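PDB 4IRN: prolyl-ACP dehydrogenase from Oscillatoria sp., which probably uses its bound FAD to oxidise a prolyl group carried on an acyl carrier protein during biosynthesis of the cyanotoxin anatoxin-a. Local coordinates for residues Lys321-Tyr335 with Tyr359-Glu373. Numbering follows the deposited sequence.
Sequences KLVEMKLRLENAKAY and YISEAWVQSCLEAIE. With FAD (flavin-adenine dinucleotide), chain J.
The guanidinium of Arg328 has Gln366 CG over one face and the backbone oxygen of Glu324 over the opposite one, both offset toward its rim, while Ser367 OG and the carboxylate of Glu370 lie at its edge, near its plane. Arg328 NH1 donates to Ser367 OG at 2.9 Å with an angle of 135°. NH1 and NH2 of Arg328 together grip Glu370 end-on, NH2 to OE2 at 2.9 Å and NH1 to OE1 at 3.2 Å; both oxygens are met from above the carboxylate plane, which is turned 53° from the guanidinium. A bend at chi3 (-134°) turns the guanidinium toward Ser367 and Glu370, after CD has passed Ala363.

The two segments belong to helices 316-344 and 350-375, a nearly antiparallel pair in the C-terminal helical domain of the acyl-CoA dehydrogenase fold; the axes of segments 321-335 and 359-373 approach to 9.7 Å. Knobs-into-holes packing runs both ways: Arg328 sits among Ala363, Gln366, Ser367 and Glu370, and Tyr359 among Arg328, Asn331, Ala332 and Tyr335. The Tyr359 ring has Arg328 O at its edge. The Tyr335 ring lies obliquely against it, with CE2 3.5 Å from CG of Tyr359, and Asn331 ND2 gives a weak bond to Tyr359 OH. Beside them, Ile360 CG1 packs on Ala332 CB at 3.8 Å. A water joins Ser367 OG to the backbone oxygen of Met325, whose methyl reaches Ala371.

Toward the FAD, Lys321 forms a salt bridge with Glu373, whose other carboxylate oxygen pairs with Lys397 of a third subunit; the backbone oxygen of Glu373 lies 2.5 Å from O3B of the cofactor.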
loop_
_atom_site.group_PDB
_atom_site.type_symbol
_atom_site.label_atom_id
_atom_site.label_comp_id
_atom_site.label_asym_id
_atom_site.label_seq_id
_atom_site.Cartn_x
_atom_site.Cartn_y
_atom_site.Cartn_z
ATOM N N LYS A 321 5.885 11.312 6.088
ATOM C CA LYS A 321 5.676 10.312 7.148
ATOM C C LYS A 321 4.882 10.928 8.290
ATOM O O LYS A 321 4.088 10.249 8.929
ATOM C CB LYS A 321 7.000 9.758 7.678
ATOM C CG LYS A 321 7.734 8.902 6.690
ATOM C CD LYS A 321 9.195 8.771 7.071
ATOM C CE LYS A 321 9.950 7.768 6.234
ATOM N NZ LYS A 321 9.164 6.556 5.907
ATOM N N LEU A 322 5.090 12.231 8.512
ATOM C CA LEU A 322 4.370 12.985 9.526
ATOM C C LEU A 322 2.968 13.390 9.069
ATOM O O LEU A 322 2.056 13.411 9.873
ATOM C CB LEU A 322 5.193 14.175 10.032
ATOM C CG LEU A 322 6.480 13.741 10.703
ATOM C CD1 LEU A 322 7.524 14.784 10.590
ATOM C CD2 LEU A 322 6.230 13.324 12.122
ATOM N N VAL A 323 2.776 13.620 7.766
ATOM C CA VAL A 323 1.479 13.906 7.132
ATOM C C VAL A 323 0.625 12.623 7.227
ATOM O O VAL A 323 -0.545 12.700 7.611
ATOM C CB VAL A 323 1.642 14.429 5.675
ATOM C CG1 VAL A 323 0.286 14.614 4.998
ATOM C CG2 VAL A 323 2.429 15.741 5.640
ATOM N N GLU A 324 1.239 11.441 6.971
ATOM C CA GLU A 324 0.560 10.138 7.080
ATOM C C GLU A 324 0.189 9.826 8.536
ATOM O O GLU A 324 -0.904 9.320 8.800
ATOM C CB GLU A 324 1.403 9.001 6.475
ATOM C CG GLU A 324 1.486 9.020 4.954
ATOM C CD GLU A 324 0.203 8.777 4.179
ATOM O OE1 GLU A 324 -0.692 8.066 4.691
ATOM O OE2 GLU A 324 0.110 9.269 3.031
ATOM N N MET A 325 1.082 10.181 9.481
ATOM C CA MET A 325 0.854 10.020 10.922
ATOM C C MET A 325 -0.331 10.881 11.367
ATOM O O MET A 325 -1.149 10.420 12.163
ATOM C CB MET A 325 2.115 10.368 11.737
ATOM C CG MET A 325 3.122 9.237 11.811
ATOM S SD MET A 325 4.655 9.710 12.649
ATOM C CE MET A 325 4.261 9.265 14.276
ATOM N N LYS A 326 -0.437 12.111 10.816
ATOM C CA LYS A 326 -1.525 13.057 11.080
ATOM C C LYS A 326 -2.874 12.524 10.571
ATOM O O LYS A 326 -3.843 12.512 11.334
ATOM C CB LYS A 326 -1.203 14.464 10.520
ATOM C CG LYS A 326 -2.279 15.531 10.779
ATOM C CD LYS A 326 -2.505 15.846 12.261
ATOM C CE LYS A 326 -3.626 16.834 12.443
ATOM N NZ LYS A 326 -3.899 17.095 13.879
ATOM N N LEU A 327 -2.929 12.070 9.301
ATOM C CA LEU A 327 -4.138 11.498 8.689
ATOM C C LEU A 327 -4.645 10.311 9.505
ATOM O O LEU A 327 -5.835 10.263 9.824
ATOM C CB LEU A 327 -3.900 11.069 7.224
ATOM C CG LEU A 327 -3.648 12.184 6.189
ATOM C CD1 LEU A 327 -2.941 11.638 4.980
ATOM C CD2 LEU A 327 -4.943 12.842 5.749
ATOM N N ARG A 328 -3.734 9.386 9.878
ATOM C CA ARG A 328 -4.060 8.206 10.675
ATOM C C ARG A 328 -4.605 8.549 12.059
ATOM O O ARG A 328 -5.576 7.928 12.490
ATOM C CB ARG A 328 -2.855 7.267 10.789
ATOM C CG ARG A 328 -2.685 6.436 9.552
ATOM C CD ARG A 328 -1.755 5.291 9.775
ATOM N NE ARG A 328 -0.832 5.240 8.658
ATOM C CZ ARG A 328 0.413 5.687 8.697
ATOM N NH1 ARG A 328 0.910 6.187 9.821
ATOM N NH2 ARG A 328 1.172 5.648 7.616
ATOM N N LEU A 329 -4.004 9.547 12.731
ATOM C CA LEU A 329 -4.407 10.005 14.058
ATOM C C LEU A 329 -5.839 10.540 14.063
ATOM O O LEU A 329 -6.614 10.189 14.954
ATOM C CB LEU A 329 -3.413 11.051 14.610
ATOM C CG LEU A 329 -3.749 11.697 15.971
ATOM C CD1 LEU A 329 -3.580 10.705 17.122
ATOM C CD2 LEU A 329 -2.901 12.907 16.217
ATOM N N GLU A 330 -6.185 11.359 13.055
ATOM C CA GLU A 330 -7.518 11.953 12.907
ATOM C C GLU A 330 -8.579 10.922 12.551
ATOM O O GLU A 330 -9.712 11.050 13.007
ATOM C CB GLU A 330 -7.513 13.145 11.934
ATOM C CG GLU A 330 -6.648 14.313 12.402
ATOM C CD GLU A 330 -6.965 14.930 13.757
ATOM O OE1 GLU A 330 -8.161 15.160 14.051
ATOM O OE2 GLU A 330 -6.009 15.202 14.518
ATOM N N ASN A 331 -8.206 9.890 11.778
ATOM C CA ASN A 331 -9.085 8.777 11.407
ATOM C C ASN A 331 -9.360 7.878 12.613
ATOM O O ASN A 331 -10.485 7.415 12.784
ATOM C CB ASN A 331 -8.469 7.937 10.302
ATOM C CG ASN A 331 -8.606 8.500 8.907
ATOM O OD1 ASN A 331 -9.691 8.922 8.492
ATOM N ND2 ASN A 331 -7.510 8.452 8.133
ATOM N N ALA A 332 -8.316 7.614 13.430
ATOM C CA ALA A 332 -8.391 6.809 14.652
ATOM C C ALA A 332 -9.360 7.467 15.644
ATOM O O ALA A 332 -10.196 6.779 16.233
ATOM C CB ALA A 332 -7.010 6.664 15.280
ATOM N N LYS A 333 -9.273 8.801 15.786
ATOM C CA LYS A 333 -10.144 9.605 16.651
ATOM C C LYS A 333 -11.606 9.468 16.186
ATOM O O LYS A 333 -12.489 9.218 17.004
ATOM C CB LYS A 333 -9.711 11.087 16.652
ATOM C CG LYS A 333 -8.535 11.397 17.564
ATOM C CD LYS A 333 -8.099 12.850 17.435
ATOM C CE LYS A 333 -6.900 13.187 18.297
ATOM N NZ LYS A 333 -6.486 14.612 18.152
ATOM N N ALA A 334 -11.837 9.549 14.867
ATOM C CA ALA A 334 -13.158 9.389 14.261
ATOM C C ALA A 334 -13.802 8.010 14.555
ATOM O O ALA A 334 -14.978 7.962 14.924
ATOM C CB ALA A 334 -13.063 9.615 12.769
ATOM N N TYR A 335 -13.027 6.904 14.427
ATOM C CA TYR A 335 -13.529 5.552 14.685
ATOM C C TYR A 335 -13.834 5.348 16.148
ATOM O O TYR A 335 -14.838 4.707 16.472
ATOM C CB TYR A 335 -12.561 4.463 14.199
ATOM C CG TYR A 335 -12.661 4.163 12.720
ATOM C CD1 TYR A 335 -13.787 3.538 12.187
ATOM C CD2 TYR A 335 -11.616 4.471 11.856
ATOM C CE1 TYR A 335 -13.893 3.274 10.820
ATOM C CE2 TYR A 335 -11.705 4.204 10.490
ATOM C CZ TYR A 335 -12.853 3.620 9.972
ATOM O OH TYR A 335 -12.937 3.370 8.621
ATOM N N TYR A 359 -8.908 -0.706 12.091
ATOM C CA TYR A 359 -8.220 0.507 11.674
ATOM C C TYR A 359 -7.111 0.941 12.642
ATOM O O TYR A 359 -5.980 1.105 12.202
ATOM C CB TYR A 359 -9.189 1.677 11.391
ATOM C CG TYR A 359 -8.468 2.854 10.777
ATOM C CD1 TYR A 359 -8.243 2.915 9.404
ATOM C CD2 TYR A 359 -7.890 3.835 11.577
ATOM C CE1 TYR A 359 -7.479 3.932 8.841
ATOM C CE2 TYR A 359 -7.103 4.846 11.027
ATOM C CZ TYR A 359 -6.913 4.899 9.655
ATOM O OH TYR A 359 -6.199 5.924 9.083
ATOM N N ILE A 360 -7.442 1.176 13.912
ATOM C CA ILE A 360 -6.523 1.655 14.945
ATOM C C ILE A 360 -5.301 0.763 15.170
ATOM O O ILE A 360 -4.207 1.294 15.310
ATOM C CB ILE A 360 -7.259 2.081 16.255
ATOM C CG1 ILE A 360 -8.363 3.121 15.934
ATOM C CG2 ILE A 360 -6.258 2.610 17.308
ATOM C CD1 ILE A 360 -9.336 3.443 17.024
ATOM N N SER A 361 -5.485 -0.582 15.186
ATOM C CA SER A 361 -4.397 -1.521 15.418
ATOM C C SER A 361 -3.352 -1.436 14.335
ATOM O O SER A 361 -2.153 -1.443 14.642
ATOM C CB SER A 361 -4.931 -2.945 15.529
ATOM O OG SER A 361 -5.594 -3.339 14.343
ATOM N N GLU A 362 -3.797 -1.326 13.076
ATOM C CA GLU A 362 -2.911 -1.221 11.918
ATOM C C GLU A 362 -2.295 0.162 11.789
ATOM O O GLU A 362 -1.140 0.278 11.389
ATOM C CB GLU A 362 -3.628 -1.607 10.632
ATOM C CG GLU A 362 -3.884 -3.096 10.509
ATOM C CD GLU A 362 -4.793 -3.517 9.365
ATOM O OE1 GLU A 362 -5.249 -2.662 8.567
ATOM O OE2 GLU A 362 -5.009 -4.742 9.245
ATOM N N ALA A 363 -3.075 1.206 12.109
ATOM C CA ALA A 363 -2.648 2.594 12.102
ATOM C C ALA A 363 -1.519 2.795 13.129
ATOM O O ALA A 363 -0.517 3.454 12.825
ATOM C CB ALA A 363 -3.828 3.490 12.441
ATOM N N TRP A 364 -1.673 2.182 14.321
ATOM C CA TRP A 364 -0.708 2.235 15.407
ATOM C C TRP A 364 0.641 1.618 15.024
ATOM O O TRP A 364 1.669 2.245 15.259
ATOM C CB TRP A 364 -1.275 1.573 16.678
ATOM C CG TRP A 364 -0.504 1.860 17.941
ATOM C CD1 TRP A 364 0.408 2.861 18.148
ATOM C CD2 TRP A 364 -0.608 1.150 19.177
ATOM N NE1 TRP A 364 0.902 2.795 19.429
ATOM C CE2 TRP A 364 0.292 1.759 20.087
ATOM C CE3 TRP A 364 -1.355 0.037 19.604
ATOM C CZ2 TRP A 364 0.451 1.305 21.400
ATOM C CZ3 TRP A 364 -1.203 -0.410 20.908
ATOM C CH2 TRP A 364 -0.319 0.228 21.794
ATOM N N VAL A 365 0.627 0.414 14.426
ATOM C CA VAL A 365 1.829 -0.319 14.000
ATOM C C VAL A 365 2.597 0.484 12.957
ATOM O O VAL A 365 3.801 0.672 13.086
ATOM C CB VAL A 365 1.468 -1.755 13.512
ATOM C CG1 VAL A 365 2.613 -2.402 12.743
ATOM C CG2 VAL A 365 1.043 -2.643 14.673
ATOM N N GLN A 366 1.874 0.989 11.954
ATOM C CA GLN A 366 2.395 1.780 10.854
ATOM C C GLN A 366 3.032 3.076 11.317
ATOM O O GLN A 366 4.140 3.381 10.876
ATOM C CB GLN A 366 1.305 2.003 9.793
ATOM C CG GLN A 366 1.811 2.510 8.441
ATOM C CD GLN A 366 2.925 1.713 7.822
ATOM O OE1 GLN A 366 2.802 0.504 7.592
ATOM N NE2 GLN A 366 4.020 2.400 7.504
ATOM N N SER A 367 2.358 3.824 12.217
ATOM C CA SER A 367 2.863 5.088 12.766
ATOM C C SER A 367 4.114 4.878 13.623
ATOM O O SER A 367 5.027 5.708 13.578
ATOM C CB SER A 367 1.781 5.814 13.552
ATOM O OG SER A 367 0.715 6.213 12.706
ATOM N N CYS A 368 4.176 3.752 14.360
ATOM C CA CYS A 368 5.329 3.366 15.185
ATOM C C CYS A 368 6.539 3.103 14.301
ATOM O O CYS A 368 7.636 3.566 14.600
ATOM C CB CYS A 368 5.002 2.148 16.039
ATOM S SG CYS A 368 3.987 2.511 17.490
ATOM N N LEU A 369 6.320 2.363 13.202
ATOM C CA LEU A 369 7.330 2.010 12.208
ATOM C C LEU A 369 7.933 3.283 11.585
ATOM O O LEU A 369 9.151 3.385 11.462
ATOM C CB LEU A 369 6.691 1.100 11.137
ATOM C CG LEU A 369 7.588 0.584 10.005
ATOM C CD1 LEU A 369 8.591 -0.430 10.516
ATOM C CD2 LEU A 369 6.752 -0.038 8.882
ATOM N N GLU A 370 7.073 4.259 11.249
ATOM C CA GLU A 370 7.442 5.544 10.656
ATOM C C GLU A 370 8.205 6.447 11.632
ATOM O O GLU A 370 9.134 7.135 11.209
ATOM C CB GLU A 370 6.207 6.260 10.108
ATOM C CG GLU A 370 5.673 5.636 8.831
ATOM C CD GLU A 370 4.406 6.239 8.253
ATOM O OE1 GLU A 370 3.788 7.101 8.915
ATOM O OE2 GLU A 370 4.019 5.827 7.136
ATOM N N ALA A 371 7.837 6.431 12.932
ATOM C CA ALA A 371 8.519 7.199 13.973
ATOM C C ALA A 371 9.974 6.729 14.091
ATOM O O ALA A 371 10.871 7.561 14.217
ATOM C CB ALA A 371 7.803 7.027 15.298
ATOM N N ILE A 372 10.206 5.397 13.997
ATOM C CA ILE A 372 11.534 4.786 14.028
ATOM C C ILE A 372 12.312 5.222 12.763
ATOM O O ILE A 372 13.504 5.542 12.855
ATOM C CB ILE A 372 11.437 3.236 14.187
ATOM C CG1 ILE A 372 10.825 2.851 15.559
ATOM C CG2 ILE A 372 12.817 2.550 13.980
ATOM C CD1 ILE A 372 10.245 1.469 15.638
ATOM N N GLU A 373 11.622 5.265 11.599
ATOM C CA GLU A 373 12.207 5.668 10.315
ATOM C C GLU A 373 12.700 7.111 10.336
ATOM O O GLU A 373 13.835 7.351 9.940
ATOM C CB GLU A 373 11.228 5.446 9.161
ATOM C CG GLU A 373 11.054 3.986 8.769
ATOM C CD GLU A 373 9.807 3.678 7.959
ATOM O OE1 GLU A 373 9.110 4.626 7.525
ATOM O OE2 GLU A 373 9.516 2.476 7.767
HETATM P PA FAD J . 20.055 10.672 9.568
HETATM O O1A FAD J . 21.055 11.324 8.688
HETATM O O2A FAD J . 19.991 11.099 11.043
HETATM O O5B FAD J . 18.600 10.744 8.922
HETATM C C5B FAD J . 17.472 11.255 9.661
HETATM C C4B FAD J . 16.291 10.903 8.801
HETATM O O4B FAD J . 16.138 11.887 7.765
HETATM C C3B FAD J . 16.421 9.537 8.130
HETATM O O3B FAD J . 15.352 8.693 8.532
HETATM C C2B FAD J . 16.430 9.806 6.620
HETATM O O2B FAD J . 15.396 9.042 6.023
HETATM C C1B FAD J . 16.063 11.286 6.487
HETATM N N9A FAD J . 16.926 12.033 5.578
HETATM C C8A FAD J . 18.175 12.538 5.841
HETATM N N7A FAD J . 18.758 13.110 4.814
HETATM C C5A FAD J . 17.821 12.980 3.794
HETATM C C6A FAD J . 17.827 13.387 2.439
HETATM N N6A FAD J . 18.860 13.972 1.836
HETATM N N1A FAD J . 16.722 13.121 1.705
HETATM C C2A FAD J . 15.704 12.487 2.287
HETATM N N3A FAD J . 15.595 12.052 3.543
HETATM C C4A FAD J . 16.688 12.327 4.255
HETATM N N1 FAD J . 28.010 3.244 10.090
HETATM C C2 FAD J . 29.376 3.039 9.920
HETATM O O2 FAD J . 30.102 3.903 9.435
HETATM N N3 FAD J . 29.952 1.850 10.308
HETATM C C4 FAD J . 29.284 0.787 10.865
HETATM O O4 FAD J . 29.901 -0.232 11.174
HETATM C C4X FAD J . 27.840 1.000 11.053
HETATM N N5 FAD J . 27.138 0.039 11.613
HETATM C C5X FAD J . 25.780 0.266 11.827
HETATM C C6 FAD J . 25.021 -0.752 12.407
HETATM C C7 FAD J . 23.660 -0.602 12.644
HETATM C C7M FAD J . 22.875 -1.753 13.227
HETATM C C8 FAD J . 23.032 0.617 12.304
HETATM C C8M FAD J . 21.560 0.840 12.551
HETATM C C9 FAD J . 23.786 1.634 11.729
HETATM C C9A FAD J . 25.151 1.485 11.476
HETATM N N10 FAD J . 25.950 2.499 10.884
HETATM C C10 FAD J . 27.283 2.279 10.644
HETATM C "C1'" FAD J . 25.337 3.814 10.601
HETATM C "C2'" FAD J . 24.243 3.678 9.552
HETATM O "O2'" FAD J . 24.805 3.613 8.243
HETATM C "C3'" FAD J . 23.219 4.807 9.681
HETATM O "O3'" FAD J . 21.954 4.310 10.116
HETATM C "C4'" FAD J . 23.051 5.671 8.431
HETATM O "O4'" FAD J . 24.312 6.309 8.229
HETATM C "C5'" FAD J . 21.957 6.704 8.611
HETATM O "O5'" FAD J . 22.209 7.234 9.931
HETATM P P FAD J . 21.251 8.274 10.579
HETATM O O1P FAD J . 19.963 7.695 11.011
HETATM O O2P FAD J . 22.271 8.945 11.479
HETATM O O3P FAD J . 20.757 9.279 9.439
HETATM O O HOH W 1 -0.314 8.404 13.863
#